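Local coordinates for tyrocidine synthetase 3 (Brevibacillus brevis, PDB 2JGP), which probably catalyses peptide bond formation between carrier-bound intermediates during nonribosomal synthesis of the antibiotic tyrocidine, here as a fragment joining a peptidyl carrier and a condensation domain, at residues R184-V187 and S188-Q192; T218-H221 and H222-D226; M442-E446 and C447-P451. All coordinates share one frame; numbering follows the deposited sequence.

Contact 1 of 3, residues R184-V187 and S188-Q192; sequences RELV and SSLVQ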
ATOM      1  N   ARG A 184      10.188 -25.866  13.596  1.00 72.78           N
ATOM      2  CA  ARG A 184       9.273 -24.864  14.145  1.00 73.29           C
ATOM      3  C   ARG A 184       9.958 -23.859  15.074  1.00 73.43           C
ATOM      4  O   ARG A 184       9.628 -22.674  15.041  1.00 73.32           O
ATOM      5  CB  ARG A 184       8.100 -25.530  14.875  1.00 73.43           C
ATOM      6  CG  ARG A 184       7.107 -26.207  13.948  1.00 74.43           C
ATOM      7  CD  ARG A 184       5.766 -26.434  14.630  1.00 75.62           C
ATOM      8  NE  ARG A 184       4.773 -26.979  13.705  1.00 76.41           N
ATOM      9  CZ  ARG A 184       4.666 -28.261  13.358  1.00 77.43           C
ATOM     10  NH1 ARG A 184       5.492 -29.182  13.855  1.00 77.84           N
ATOM     11  NH2 ARG A 184       3.719 -28.627  12.501  1.00 77.85           N
ATOM     12  N   GLU A 185      10.904 -24.322  15.891  1.00 73.63           N
ATOM     13  CA  GLU A 185      11.641 -23.413  16.781  1.00 73.94           C
ATOM     14  C   GLU A 185      12.741 -22.685  16.007  1.00 73.64           C
ATOM     15  O   GLU A 185      12.955 -21.487  16.206  1.00 73.65           O
ATOM     16  CB  GLU A 185      12.254 -24.156  17.975  1.00 74.33           C
ATOM     17  CG  GLU A 185      12.202 -23.419  19.352  1.00 75.87           C
ATOM     18  CD  GLU A 185      11.853 -21.928  19.284  1.00 77.44           C
ATOM     19  OE1 GLU A 185      10.738 -21.572  19.727  1.00 78.74           O
ATOM     20  OE2 GLU A 185      12.677 -21.111  18.804  1.00 78.07           O
ATOM     21  N   LEU A 186      13.438 -23.404  15.128  1.00 73.08           N
ATOM     22  CA  LEU A 186      14.495 -22.790  14.317  1.00 72.56           C
ATOM     23  C   LEU A 186      14.003 -21.571  13.560  1.00 72.00           C
ATOM     24  O   LEU A 186      14.642 -20.521  13.592  1.00 72.08           O
ATOM     25  CB  LEU A 186      15.088 -23.784  13.314  1.00 72.56           C
ATOM     26  CG  LEU A 186      16.364 -24.510  13.716  1.00 72.75           C
ATOM     27  CD1 LEU A 186      16.864 -25.311  12.526  1.00 73.96           C
ATOM     28  CD2 LEU A 186      17.442 -23.552  14.194  1.00 72.41           C
ATOM     29  N   VAL A 187      12.864 -21.725  12.887  1.00 71.12           N
ATOM     30  CA  VAL A 187      12.268 -20.672  12.056  1.00 70.66           C
ATOM     31  C   VAL A 187      12.130 -19.323  12.764  1.00 69.78           C
ATOM     32  O   VAL A 187      12.147 -18.270  12.113  1.00 70.07           O
ATOM     33  CB  VAL A 187      10.887 -21.125  11.519  1.00 70.63           C
ATOM     34  CG1 VAL A 187      10.043 -19.945  11.088  1.00 71.69           C
ATOM     35  CG2 VAL A 187      11.076 -22.102  10.370  1.00 70.92           C
ATOM     36  N   SER A 188      11.968 -19.357  14.083  1.00 68.38           N
ATOM     37  CA  SER A 188      11.923 -18.137  14.878  1.00 67.50           C
ATOM     38  C   SER A 188      13.334 -17.631  15.192  1.00 66.36           C
ATOM     39  O   SER A 188      13.605 -16.438  15.080  1.00 65.69           O
ATOM     40  CB  SER A 188      11.147 -18.377  16.169  1.00 67.63           C
ATOM     41  OG  SER A 188      10.835 -17.146  16.792  1.00 68.82           O
ATOM     42  N   SER A 189      14.229 -18.538  15.577  1.00 65.17           N
ATOM     43  CA  SER A 189      15.609 -18.159  15.922  1.00 64.73           C
ATOM     44  C   SER A 189      16.424 -17.709  14.701  1.00 64.08           C
ATOM     45  O   SER A 189      17.393 -16.957  14.845  1.00 63.58           O
ATOM     46  CB  SER A 189      16.329 -19.301  16.638  1.00 64.55           C
ATOM     47  OG  SER A 189      16.572 -20.384  15.759  1.00 65.45           O
ATOM     48  N   LEU A 190      16.031 -18.160  13.511  1.00 63.21           N
ATOM     49  CA  LEU A 190      16.719 -17.770  12.274  1.00 62.96           C
ATOM     50  C   LEU A 190      16.422 -16.326  11.850  1.00 62.48           C
ATOM     51  O   LEU A 190      17.110 -15.783  10.988  1.00 62.26           O
ATOM     52  CB  LEU A 190      16.384 -18.737  11.127  1.00 62.94           C
ATOM     53  CG  LEU A 190      16.915 -20.168  11.278  1.00 63.37           C
ATOM     54  CD1 LEU A 190      16.602 -20.997  10.049  1.00 63.69           C
ATOM     55  CD2 LEU A 190      18.424 -20.197  11.572  1.00 63.75           C
ATOM     56  N   VAL A 191      15.400 -15.709  12.442  1.00 62.02           N
ATOM     57  CA  VAL A 191      15.110 -14.302  12.196  1.00 61.58           C
ATOM     58  C   VAL A 191      16.093 -13.446  12.998  1.00 61.51           C
ATOM     59  O   VAL A 191      16.013 -13.360  14.225  1.00 61.03           O
ATOM     60  CB  VAL A 191      13.653 -13.941  12.531  1.00 61.71           C
ATOM     61  CG1 VAL A 191      13.359 -12.496  12.146  1.00 62.56           C
ATOM     62  CG2 VAL A 191      12.693 -14.880  11.795  1.00 61.29           C
ATOM     63  N   GLN A 192      17.024 -12.825  12.279  1.00 61.37           N
ATOM     64  CA  GLN A 192      18.160 -12.137  12.885  1.00 61.20           C
ATOM     65  C   GLN A 192      18.411 -10.845  12.131  1.00 61.33           C
ATOM     66  O   GLN A 192      18.018 -10.723  10.968  1.00 61.45           O
ATOM     67  CB  GLN A 192      19.409 -13.020  12.802  1.00 61.12           C
ATOM     68  CG  GLN A 192      19.388 -14.254  13.695  1.00 61.09           C
ATOM     69  CD  GLN A 192      19.552 -13.921  15.161  1.00 60.44           C
ATOM     70  OE1 GLN A 192      20.297 -13.003  15.532  1.00 59.63           O
ATOM     71  NE2 GLN A 192      18.871 -14.686  16.014  1.00 58.93           N
TER
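L186 lays its CD2 methyl alongside the hydroxyl of S189, with CD2 3.6 Å from S189 OG, while one helical turn on it barely meets L190. The two leucine side chains come no nearer than 4.4 Å between L186 CD2 and L190 CD2. The grip of this turn lies instead in the carbonyl of L186. S189 carries OG between its own backbone N and carbonyl carbon (chi1 69°), which folds the hydroxyl back along the helix so that it donates to L186 O at 2.9 Å. This bond enters at the flank of the carbonyl. L190 N donates to the same oxygen at 2.7 Å from almost straight ahead, and L190 CG lies 3.3 Å from L186 O, so a short bond, a hydroxyl and a branched carbon crowd round one acceptor. E185 O is also shared: S189 N and S188 N both donate to it, the latter with the more bent bond. Bonds to both i+3 and i+4 are consistent with the helix tightening as it runs out. V187 O has no polar partner and is covered by V191 CG2 at 3.4 Å, while V191 N turns to S188 O instead. V191 itself packs on I117, P122 and F217, and L190 also touches F217, which seats this end of the helix on strand 213-220. On the solvent side Q192 turns its amide back, NE2 donating to S189 O nearly in line. R184 points the other way along the helix to a salt bridge with E180. Shared carbonyls and a serine hydroxyl bonded one turn back mark the C-terminal end of helix 180-189, the helix of the beta-alpha-beta unit between strands 174-177 and 202-210.

Contact 2 of 3, residues T218-H221 and H222-D226; sequences TDMH and HSISD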
ATOM      1  N   THR A 218      13.000 -17.923   4.294  1.00 62.09           N
ATOM      2  CA  THR A 218      13.562 -16.776   3.590  1.00 62.45           C
ATOM      3  C   THR A 218      13.366 -15.528   4.444  1.00 62.42           C
ATOM      4  O   THR A 218      12.323 -15.356   5.073  1.00 62.71           O
ATOM      5  CB  THR A 218      12.901 -16.583   2.209  1.00 62.38           C
ATOM      6  OG1 THR A 218      13.041 -17.783   1.429  1.00 63.99           O
ATOM      7  CG2 THR A 218      13.537 -15.413   1.460  1.00 63.74           C
ATOM      8  N   ASP A 219      14.381 -14.673   4.489  1.00 62.32           N
ATOM      9  CA  ASP A 219      14.280 -13.408   5.214  1.00 62.25           C
ATOM     10  C   ASP A 219      15.010 -12.340   4.422  1.00 62.08           C
ATOM     11  O   ASP A 219      15.977 -12.630   3.716  1.00 61.83           O
ATOM     12  CB  ASP A 219      14.867 -13.538   6.618  1.00 62.40           C
ATOM     13  CG  ASP A 219      14.426 -12.419   7.558  1.00 62.96           C
ATOM     14  OD1 ASP A 219      13.719 -11.479   7.130  1.00 64.48           O
ATOM     15  OD2 ASP A 219      14.783 -12.498   8.750  1.00 62.66           O
ATOM     16  N   MET A 220      14.523 -11.109   4.524  1.00 62.07           N
ATOM     17  CA  MET A 220      15.149  -9.986   3.849  1.00 61.99           C
ATOM     18  C   MET A 220      14.806  -8.735   4.612  1.00 61.81           C
ATOM     19  O   MET A 220      13.880  -8.738   5.435  1.00 61.70           O
ATOM     20  CB  MET A 220      14.694  -9.890   2.382  1.00 62.43           C
ATOM     21  CG  MET A 220      13.227  -9.538   2.166  1.00 63.23           C
ATOM     22  SD  MET A 220      12.637  -9.875   0.480  1.00 65.36           S
ATOM     23  CE  MET A 220      12.290 -11.633   0.589  1.00 66.74           C
ATOM     24  N   HIS A 221      15.566  -7.674   4.360  1.00 61.36           N
ATOM     25  CA  HIS A 221      15.393  -6.442   5.095  1.00 61.06           C
ATOM     26  C   HIS A 221      14.391  -5.542   4.375  1.00 61.02           C
ATOM     27  O   HIS A 221      14.417  -5.431   3.155  1.00 60.50           O
ATOM     28  CB  HIS A 221      16.727  -5.729   5.272  1.00 61.38           C
ATOM     29  CG  HIS A 221      16.684  -4.654   6.307  1.00 60.54           C
ATOM     30  ND1 HIS A 221      16.315  -3.359   6.013  1.00 60.15           N
ATOM     31  CD2 HIS A 221      16.920  -4.686   7.639  1.00 60.73           C
ATOM     32  CE1 HIS A 221      16.346  -2.634   7.115  1.00 60.20           C
ATOM     33  NE2 HIS A 221      16.711  -3.415   8.117  1.00 60.03           N
ATOM     34  N   HIS A 222      13.512  -4.900   5.143  1.00 60.73           N
ATOM     35  CA  HIS A 222      12.407  -4.129   4.562  1.00 61.03           C
ATOM     36  C   HIS A 222      12.863  -2.899   3.764  1.00 61.14           C
ATOM     37  O   HIS A 222      12.071  -2.328   3.011  1.00 61.14           O
ATOM     38  CB  HIS A 222      11.403  -3.702   5.646  1.00 61.22           C
ATOM     39  CG  HIS A 222       9.981  -3.666   5.168  1.00 61.99           C
ATOM     40  ND1 HIS A 222       9.618  -3.102   3.964  1.00 61.51           N
ATOM     41  CD2 HIS A 222       8.839  -4.140   5.721  1.00 62.49           C
ATOM     42  CE1 HIS A 222       8.311  -3.210   3.806  1.00 62.77           C
ATOM     43  NE2 HIS A 222       7.815  -3.847   4.851  1.00 62.41           N
ATOM     44  N   SER A 223      14.123  -2.496   3.923  1.00 61.16           N
ATOM     45  CA  SER A 223      14.693  -1.372   3.159  1.00 61.22           C
ATOM     46  C   SER A 223      14.848  -1.661   1.662  1.00 61.19           C
ATOM     47  O   SER A 223      14.995  -0.734   0.861  1.00 61.46           O
ATOM     48  CB  SER A 223      16.058  -0.969   3.733  1.00 61.26           C
ATOM     49  OG  SER A 223      16.981  -2.044   3.641  1.00 61.47           O
ATOM     50  N   ILE A 224      14.831  -2.938   1.284  1.00 61.43           N
ATOM     51  CA  ILE A 224      14.989  -3.335  -0.128  1.00 61.58           C
ATOM     52  C   ILE A 224      13.820  -4.176  -0.660  1.00 61.64           C
ATOM     53  O   ILE A 224      13.909  -4.793  -1.725  1.00 61.68           O
ATOM     54  CB  ILE A 224      16.369  -4.024  -0.368  1.00 61.68           C
ATOM     55  CG1 ILE A 224      16.614  -5.212   0.566  1.00 62.25           C
ATOM     56  CG2 ILE A 224      17.486  -3.019  -0.174  1.00 61.22           C
ATOM     57  CD1 ILE A 224      15.770  -6.417   0.283  1.00 62.83           C
ATOM     58  N   SER A 225      12.708  -4.178   0.066  1.00 61.58           N
ATOM     59  CA  SER A 225      11.560  -4.991  -0.317  1.00 61.64           C
ATOM     60  C   SER A 225      10.262  -4.453   0.280  1.00 61.65           C
ATOM     61  O   SER A 225      10.267  -3.456   1.006  1.00 61.36           O
ATOM     62  CB  SER A 225      11.795  -6.441   0.111  1.00 61.83           C
ATOM     63  OG  SER A 225      10.855  -7.314  -0.471  1.00 62.14           O
ATOM     64  N   ASP A 226       9.154  -5.092  -0.085  1.00 61.29           N
ATOM     65  CA  ASP A 226       7.856  -4.880   0.552  1.00 61.36           C
ATOM     66  C   ASP A 226       6.926  -6.048   0.212  1.00 61.75           C
ATOM     67  O   ASP A 226       7.342  -7.006  -0.460  1.00 61.42           O
ATOM     68  CB  ASP A 226       7.245  -3.492   0.215  1.00 61.08           C
ATOM     69  CG  ASP A 226       6.921  -3.307  -1.253  1.00 61.07           C
ATOM     70  OD1 ASP A 226       6.953  -4.292  -2.020  1.00 60.14           O
ATOM     71  OD2 ASP A 226       6.606  -2.149  -1.634  1.00 61.01           O
TER
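H221 and S223 meet at the edge of the imidazole: S223 OG lies near the ring plane, 2.8 Å from H221 ND1, in a hydrogen bond that either partner could donate. S223 N donates to the same ND1 at 3.1 Å, tilted 29° from the ring plane, so hydroxyl and amide of one serine hold one ring nitrogen. The ring is brought there by a first torsion that sets CG anti to the backbone N (chi1 -165°), and its far nitrogen, NE2, is bonded by D110; with both ends held, its rotation is fixed. H222 sends its ring in a different direction; a sulfate, probably from the crystallisation liquor, lies about 3 Å away, nearest atoms, from the H222 side chain. The run from H221 through D226 and the following glycine is the HHxxxDG signature of condensation domains, which lines the active-site region in this family. Its turn is closed by I224 N, donating to H221 O at 3.1 Å. I224 brings its CD1 methyl near the plane of that carbonyl, beyond the oxygen, 3.3 Å from H221 O and 4.2 Å from M220 CB. M220 sets CG between its backbone N and carbonyl carbon (chi1 67°), and from there SD comes within 3.3 Å of S225 OG, a buried hydroxyl with no hydrogen-bond partner. D226 points away from the strand, caps helix 227-241 and forms a salt bridge with R359.

Contact 3 of 3, residues M442-E446 and C447-P451; sequences MTLPE and CTLAP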
ATOM      1  N   MET A 442       0.543 -22.880  -5.136  1.00 86.42           N
ATOM      2  CA  MET A 442       0.795 -22.504  -6.536  1.00 86.15           C
ATOM      3  C   MET A 442       1.535 -23.586  -7.331  1.00 85.75           C
ATOM      4  O   MET A 442       1.551 -23.549  -8.562  1.00 85.80           O
ATOM      5  CB  MET A 442       1.538 -21.163  -6.616  1.00 86.22           C
ATOM      6  CG  MET A 442       2.976 -21.173  -6.118  1.00 86.45           C
ATOM      7  SD  MET A 442       3.646 -19.501  -6.007  1.00 86.77           S
ATOM      8  CE  MET A 442       2.694 -18.838  -4.641  1.00 86.82           C
ATOM      9  N   THR A 443       2.155 -24.529  -6.619  1.00 85.22           N
ATOM     10  CA  THR A 443       2.680 -25.781  -7.194  1.00 84.74           C
ATOM     11  C   THR A 443       3.923 -25.656  -8.086  1.00 84.20           C
ATOM     12  O   THR A 443       4.182 -24.619  -8.699  1.00 84.12           O
ATOM     13  CB  THR A 443       1.590 -26.576  -7.980  1.00 84.78           C
ATOM     14  OG1 THR A 443       1.306 -25.930  -9.229  1.00 84.77           O
ATOM     15  CG2 THR A 443       0.310 -26.709  -7.160  1.00 84.87           C
ATOM     16  N   LEU A 444       4.674 -26.756  -8.134  1.00 83.50           N
ATOM     17  CA  LEU A 444       5.843 -26.921  -8.995  1.00 82.92           C
ATOM     18  C   LEU A 444       5.670 -28.218  -9.792  1.00 82.36           C
ATOM     19  O   LEU A 444       4.761 -28.999  -9.500  1.00 82.33           O
ATOM     20  CB  LEU A 444       7.115 -26.979  -8.143  1.00 82.93           C
ATOM     21  CG  LEU A 444       7.939 -25.693  -8.061  1.00 82.93           C
ATOM     22  CD1 LEU A 444       7.119 -24.569  -7.459  1.00 83.11           C
ATOM     23  CD2 LEU A 444       9.206 -25.929  -7.251  1.00 82.94           C
ATOM     24  N   PRO A 445       6.526 -28.452 -10.807  1.00 81.63           N
ATOM     25  CA  PRO A 445       6.430 -29.698 -11.578  1.00 81.16           C
ATOM     26  C   PRO A 445       6.409 -30.975 -10.729  1.00 80.59           C
ATOM     27  O   PRO A 445       5.576 -31.852 -10.965  1.00 80.58           O
ATOM     28  CB  PRO A 445       7.687 -29.666 -12.469  1.00 81.19           C
ATOM     29  CG  PRO A 445       8.543 -28.562 -11.933  1.00 81.39           C
ATOM     30  CD  PRO A 445       7.601 -27.586 -11.323  1.00 81.61           C
ATOM     31  N   GLU A 446       7.310 -31.067  -9.753  1.00 79.86           N
ATOM     32  CA  GLU A 446       7.453 -32.269  -8.927  1.00 79.28           C
ATOM     33  C   GLU A 446       7.140 -32.025  -7.445  1.00 78.68           C
ATOM     34  O   GLU A 446       7.342 -32.917  -6.619  1.00 78.51           O
ATOM     35  CB  GLU A 446       8.879 -32.818  -9.061  1.00 79.31           C
ATOM     36  CG  GLU A 446       9.281 -33.223 -10.484  1.00 79.45           C
ATOM     37  CD  GLU A 446       8.824 -34.624 -10.872  1.00 79.53           C
ATOM     38  OE1 GLU A 446       7.984 -35.215 -10.161  1.00 79.66           O
ATOM     39  OE2 GLU A 446       9.313 -35.136 -11.901  1.00 79.73           O
ATOM     40  N   CYS A 447       6.645 -30.833  -7.110  1.00 77.97           N
ATOM     41  CA  CYS A 447       6.416 -30.451  -5.712  1.00 77.44           C
ATOM     42  C   CYS A 447       5.109 -29.690  -5.503  1.00 76.95           C
ATOM     43  O   CYS A 447       4.485 -29.227  -6.458  1.00 76.89           O
ATOM     44  CB  CYS A 447       7.580 -29.594  -5.205  1.00 77.41           C
ATOM     45  SG  CYS A 447       9.152 -30.463  -5.072  1.00 77.40           S
ATOM     46  N   THR A 448       4.712 -29.573  -4.237  1.00 76.35           N
ATOM     47  CA  THR A 448       3.545 -28.793  -3.834  1.00 75.95           C
ATOM     48  C   THR A 448       3.938 -27.808  -2.732  1.00 75.48           C
ATOM     49  O   THR A 448       4.546 -28.194  -1.732  1.00 75.41           O
ATOM     50  CB  THR A 448       2.412 -29.698  -3.319  1.00 75.95           C
ATOM     51  OG1 THR A 448       2.880 -30.472  -2.207  1.00 75.98           O
ATOM     52  CG2 THR A 448       1.934 -30.634  -4.418  1.00 76.12           C
ATOM     53  N   LEU A 449       3.580 -26.540  -2.920  1.00 75.00           N
ATOM     54  CA  LEU A 449       3.981 -25.467  -2.014  1.00 74.58           C
ATOM     55  C   LEU A 449       2.819 -25.048  -1.116  1.00 74.33           C
ATOM     56  O   LEU A 449       1.694 -24.897  -1.585  1.00 74.28           O
ATOM     57  CB  LEU A 449       4.462 -24.260  -2.820  1.00 74.57           C
ATOM     58  CG  LEU A 449       5.446 -24.545  -3.960  1.00 74.38           C
ATOM     59  CD1 LEU A 449       5.835 -23.254  -4.658  1.00 74.23           C
ATOM     60  CD2 LEU A 449       6.680 -25.275  -3.449  1.00 74.03           C
ATOM     61  N   ALA A 450       3.097 -24.855   0.171  1.00 73.94           N
ATOM     62  CA  ALA A 450       2.068 -24.449   1.128  1.00 73.68           C
ATOM     63  C   ALA A 450       2.689 -23.765   2.345  1.00 73.49           C
ATOM     64  O   ALA A 450       3.899 -23.836   2.541  1.00 73.35           O
ATOM     65  CB  ALA A 450       1.252 -25.658   1.560  1.00 73.71           C
ATOM     66  N   PRO A 451       1.861 -23.088   3.163  1.00 73.41           N
ATOM     67  CA  PRO A 451       2.361 -22.471   4.395  1.00 73.27           C
ATOM     68  C   PRO A 451       2.868 -23.491   5.414  1.00 73.16           C
ATOM     69  O   PRO A 451       2.392 -24.627   5.436  1.00 73.15           O
ATOM     70  CB  PRO A 451       1.128 -21.744   4.950  1.00 73.32           C
ATOM     71  CG  PRO A 451       0.195 -21.616   3.800  1.00 73.36           C
ATOM     72  CD  PRO A 451       0.423 -22.833   2.977  1.00 73.43           C
TER
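L444 and L449 press methyl to methyl at the apolar centre, with L444 CD1 only 3.4 Å from L449 CD1, tighter than ordinary carbon packing. They meet inside a hairpin-like reversal whose corner, P445-E446, has the backbone angles of a type I beta turn, and which leads into edge strand 447-451. The chain arrives here from strand 430-435 of the other sheet, so the reversal belongs to the crossover by which the second half of the condensation domain adds a strand to the sheet of the first. L449 crosses its neighbours obliquely: its CD1 also meets M442 CG at 3.8 Å, so one methyl is shared between L444 and M442. All three side chains face helix 227-241, with M442 on L234, L444 on V238 and Y241, and L449 on V238. T443 N and L449 N are buried by the reversal and have no partner. Further out, L444 CB lies 4.0 Å from C447 CB, and the C447 side chain packs on I127 and L131. Along the strand T448 turns outward, its hydroxyl bonded to E128 O of the neighbouring strand 123-129. At the polar edge the reversal is closed by one backbone bond, L444 N to C447 O at 3.0 Å, with the donor 44° above the carbonyl plane.

Contact 2 is buried, contact 3 partly so, and contact 1 lies at the surface; all three belong to or pack on one five-stranded sheet. Contact 1 ends the helix that packs on it, contact 2 continues its strand 213-220 into a loop, and contact 3 supplies its edge strand 447-451. Helix 227-241 serves two of them, starting just after the N-cap D226 of contact 2 and covering the leucines of contact 3. Contacts 1 and 2 touch, V191 CG1 lying 3.7 Å from D219 OD2, whereas contact 3 stays about 11 Å from contact 2 at the nearest atoms. Shared carbonyls dominate the helix end, an imidazole nitrogen hydrogen-bonded by both N and OG of one serine the signature loop, and methyl packing the edge strand.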